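Local coordinates for SLH domain-containing protein (Pseudoflavonifractor capillosus, PDB 4OJU) that is of unknown function but carries a BspA-type leucine-rich repeat region that probably mediates protein binding, here as one piece of a longer SLH-domain protein, at the interface of chains A and B. Numbering follows the deposited sequence. Chains: chain A/B, hypothetical leucine rich repeat protein.

The interface of chains A and B. Residues chain A 119, 123-126, 141; chain B 126, 130, 139, 141.
A:Met141 and B:Met141, both selenomethionines, meet tip to tip at the apolar centre of an end-to-end contact between two leucine-rich repeat pieces. The whole interface is two-fold symmetric, yet the Met141 and Met126 side chains take different torsions in the two chains. The methyl CE of A:Met141 lies 3.5 Å from the methylene CG of B:Met141, tighter than an ordinary van der Waals contact, and also touches its selenium. B:Met141 buries 101 Å² here, and its chain is bent at chi2 and chi3 (79° and 63°), which turns CE toward A:Val123 and A:Met126. That methyl is packed from several directions: A:Val123 CG1 lies 3.7 Å from B:Met141 CE, the two side chains running side by side and pointing the same way, while CG, SE and CE of A:Met126 also touch it, the two side chains crossing at a slant. A:Ile119 CG2 reaches the same methyl more distantly, its side chain at about a right angle.

Further out, the B:Met126 chain, extended beyond CG, brings its CE to 3.8 Å from A:Met141 SE. The ring of B:Phe130 borders the selenomethionine cluster, with CE2 at 3.9 Å from A:Met126 CE and CZ near the backbone carbonyl of A:Met126.

At the polar rim, strand 125-127 of chain A pairs antiparallel with strand 138-141 of chain B, which extends sheet pairing across the two chains. A:Met126 and B:Val139 exchange two backbone hydrogen bonds, A:Met126 N to B:Val139 O at 3.0 Å and B:Val139 N to A:Met126 O at 2.9 Å. The backbone B:Met141 N also donates to A:Glu124 O, here from above the carbonyl plane, 50° out of it. The pairing could hold two copies together, although the structure alone does not show that the contact forms in solution. Beyond this bond a water bridges the two backbones, 2.8 Å from A:Val123 O and 3.1 Å from B:Met141 O.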
ATOM      1  N   ILE A 119     -12.703   3.452  14.664  1.00 23.92           N
ATOM      2  CA  ILE A 119     -13.919   3.378  13.867  1.00 23.43           C
ATOM      3  C   ILE A 119     -15.111   3.164  14.785  1.00 27.45           C
ATOM      4  O   ILE A 119     -15.163   2.175  15.514  1.00 27.17           O
ATOM      5  CB  ILE A 119     -13.796   2.245  12.801  1.00 27.30           C
ATOM      6  CG1 ILE A 119     -12.552   2.392  11.898  1.00 26.68           C
ATOM      7  CG2 ILE A 119     -15.062   2.078  11.968  1.00 29.05           C
ATOM      8  CD1 ILE A 119     -12.390   3.707  11.055  1.00 30.55           C
ATOM      9  N   VAL A 123     -20.383   2.436  11.926  1.00 21.80           N
ATOM     10  CA  VAL A 123     -19.833   2.373  10.555  1.00 20.98           C
ATOM     11  C   VAL A 123     -20.178   1.023   9.954  1.00 26.72           C
ATOM     12  O   VAL A 123     -19.964  -0.003  10.595  1.00 25.94           O
ATOM     13  CB  VAL A 123     -18.313   2.687  10.483  1.00 22.79           C
ATOM     14  CG1 VAL A 123     -17.742   2.454   9.073  1.00 22.61           C
ATOM     15  CG2 VAL A 123     -18.044   4.125  10.924  1.00 21.46           C
ATOM     16  N   GLU A 124     -20.760   1.039   8.747  1.00 22.77           N
ATOM     17  CA  GLU A 124     -21.178  -0.186   8.063  1.00 23.01           C
ATOM     18  C   GLU A 124     -20.285  -0.524   6.892  1.00 27.25           C
ATOM     19  O   GLU A 124     -20.172  -1.697   6.527  1.00 27.23           O
ATOM     20  CB  GLU A 124     -22.617  -0.001   7.546  1.00 24.64           C
ATOM     21  CG  GLU A 124     -23.620   0.034   8.681  1.00 29.78           C
ATOM     22  CD  GLU A 124     -25.048   0.302   8.268  1.00 40.81           C
ATOM     23  OE1 GLU A 124     -25.387   0.061   7.087  1.00 38.32           O
ATOM     24  OE2 GLU A 124     -25.826   0.779   9.124  1.00 36.48           O
ATOM     25  N   LYS A 125     -19.689   0.494   6.273  1.00 23.38           N
ATOM     26  CA  LYS A 125     -18.930   0.316   5.048  1.00 23.72           C
ATOM     27  C   LYS A 125     -17.829   1.361   4.918  1.00 25.57           C
ATOM     28  O   LYS A 125     -18.054   2.553   5.131  1.00 25.59           O
ATOM     29  CB  LYS A 125     -19.933   0.461   3.867  1.00 27.34           C
ATOM     30  CG  LYS A 125     -19.424   0.184   2.474  1.00 42.76           C
ATOM     31  CD  LYS A 125     -20.556   0.419   1.465  1.00 46.42           C
ATOM     32  CE  LYS A 125     -20.063   0.588   0.053  1.00 58.10           C
ATOM     33  NZ  LYS A 125     -21.148   1.059  -0.847  1.00 71.98           N
HETATM   34  N   MSE A 126     -16.659   0.889   4.463  1.00 21.49           N
HETATM   35  CA  MSE A 126     -15.478   1.713   4.176  1.00 21.35           C
HETATM   36  C   MSE A 126     -14.921   1.364   2.811  1.00 26.19           C
HETATM   37  O   MSE A 126     -14.630   0.191   2.587  1.00 24.21           O
HETATM   38  CB  MSE A 126     -14.372   1.494   5.231  1.00 22.68           C
HETATM   39  CG  MSE A 126     -14.782   1.900   6.643  1.00 29.48           C
HETATM   40 SE   MSE A 126     -13.234   1.765   7.829  0.75 38.02          SE
HETATM   41  CE  MSE A 126     -12.581  -0.040   7.485  1.00 34.66           C
HETATM   42  N   MSE A 141     -11.595  -0.502  16.840  1.00 29.50           N
HETATM   43  CA  MSE A 141     -13.037  -0.468  16.626  0.50 30.55           C
HETATM   44  C   MSE A 141     -13.721  -0.241  17.936  1.00 35.69           C
HETATM   45  O   MSE A 141     -13.438  -0.959  18.903  1.00 35.86           O
HETATM   46  CB  MSE A 141     -13.576  -1.758  15.971  0.50 33.59           C
HETATM   47  CG  MSE A 141     -12.672  -2.384  14.916  0.50 42.01           C
HETATM   48 SE   MSE A 141     -12.637  -1.430  13.224  0.50 51.11          SE
HETATM   49  CE  MSE A 141     -14.498  -1.525  12.766  0.50 47.52           C
TER
HETATM   50  N   MSE B 126      -7.489  -4.175  14.548  1.00 19.16           N
HETATM   51  CA  MSE B 126      -7.009  -4.889  13.376  1.00 18.27           C
HETATM   52  C   MSE B 126      -5.987  -4.080  12.634  1.00 23.23           C
HETATM   53  O   MSE B 126      -5.939  -2.845  12.735  1.00 22.53           O
HETATM   54  CB  MSE B 126      -8.165  -5.262  12.405  1.00 19.62           C
HETATM   55  CG  MSE B 126      -8.983  -4.066  11.943  1.00 24.93           C
HETATM   56 SE   MSE B 126     -10.342  -4.684  10.698  0.75 30.78          SE
HETATM   57  CE  MSE B 126     -11.062  -2.903  10.122  1.00 28.52           C
ATOM     58  N   PHE B 130      -7.113  -2.971   4.150  1.00 19.96           N
ATOM     59  CA  PHE B 130      -6.861  -2.649   2.753  1.00 20.24           C
ATOM     60  C   PHE B 130      -5.404  -2.947   2.359  1.00 25.83           C
ATOM     61  O   PHE B 130      -5.102  -2.972   1.175  1.00 25.86           O
ATOM     62  CB  PHE B 130      -7.242  -1.182   2.463  1.00 22.26           C
ATOM     63  CG  PHE B 130      -8.721  -0.954   2.699  1.00 22.07           C
ATOM     64  CD1 PHE B 130      -9.662  -1.348   1.751  1.00 23.84           C
ATOM     65  CD2 PHE B 130      -9.172  -0.386   3.888  1.00 23.36           C
ATOM     66  CE1 PHE B 130     -11.035  -1.134   1.968  1.00 25.11           C
ATOM     67  CE2 PHE B 130     -10.550  -0.227   4.131  1.00 25.51           C
ATOM     68  CZ  PHE B 130     -11.465  -0.578   3.162  1.00 23.60           C
ATOM     69  N   VAL B 139     -14.641  -2.738   2.702  1.00 22.50           N
ATOM     70  CA  VAL B 139     -14.690  -3.567   3.888  1.00 21.80           C
ATOM     71  C   VAL B 139     -16.042  -3.276   4.552  1.00 25.21           C
ATOM     72  O   VAL B 139     -16.405  -2.103   4.702  1.00 24.10           O
ATOM     73  CB  VAL B 139     -13.487  -3.319   4.837  1.00 24.13           C
ATOM     74  CG1 VAL B 139     -13.670  -4.037   6.174  1.00 22.85           C
ATOM     75  CG2 VAL B 139     -12.186  -3.762   4.176  1.00 23.78           C
HETATM   76  N   MSE B 141     -18.705  -3.818   7.871  1.00 29.22           N
HETATM   77  CA  MSE B 141     -18.664  -4.061   9.303  0.50 28.27           C
HETATM   78  C   MSE B 141     -20.006  -4.566   9.763  1.00 36.98           C
HETATM   79  O   MSE B 141     -21.025  -3.936   9.456  1.00 37.40           O
HETATM   80  CB  MSE B 141     -18.271  -2.805  10.066  0.50 29.61           C
HETATM   81  CG  MSE B 141     -16.922  -2.918  10.724  0.50 34.23           C
HETATM   82 SE   MSE B 141     -15.446  -2.652   9.528  0.38 39.13          SE
HETATM   83  CE  MSE B 141     -15.877  -0.793   9.085  0.50 37.59           C
TER
HETATM   84  O   HOH W   1     -21.602  -1.892  11.761  1.00 40.57           O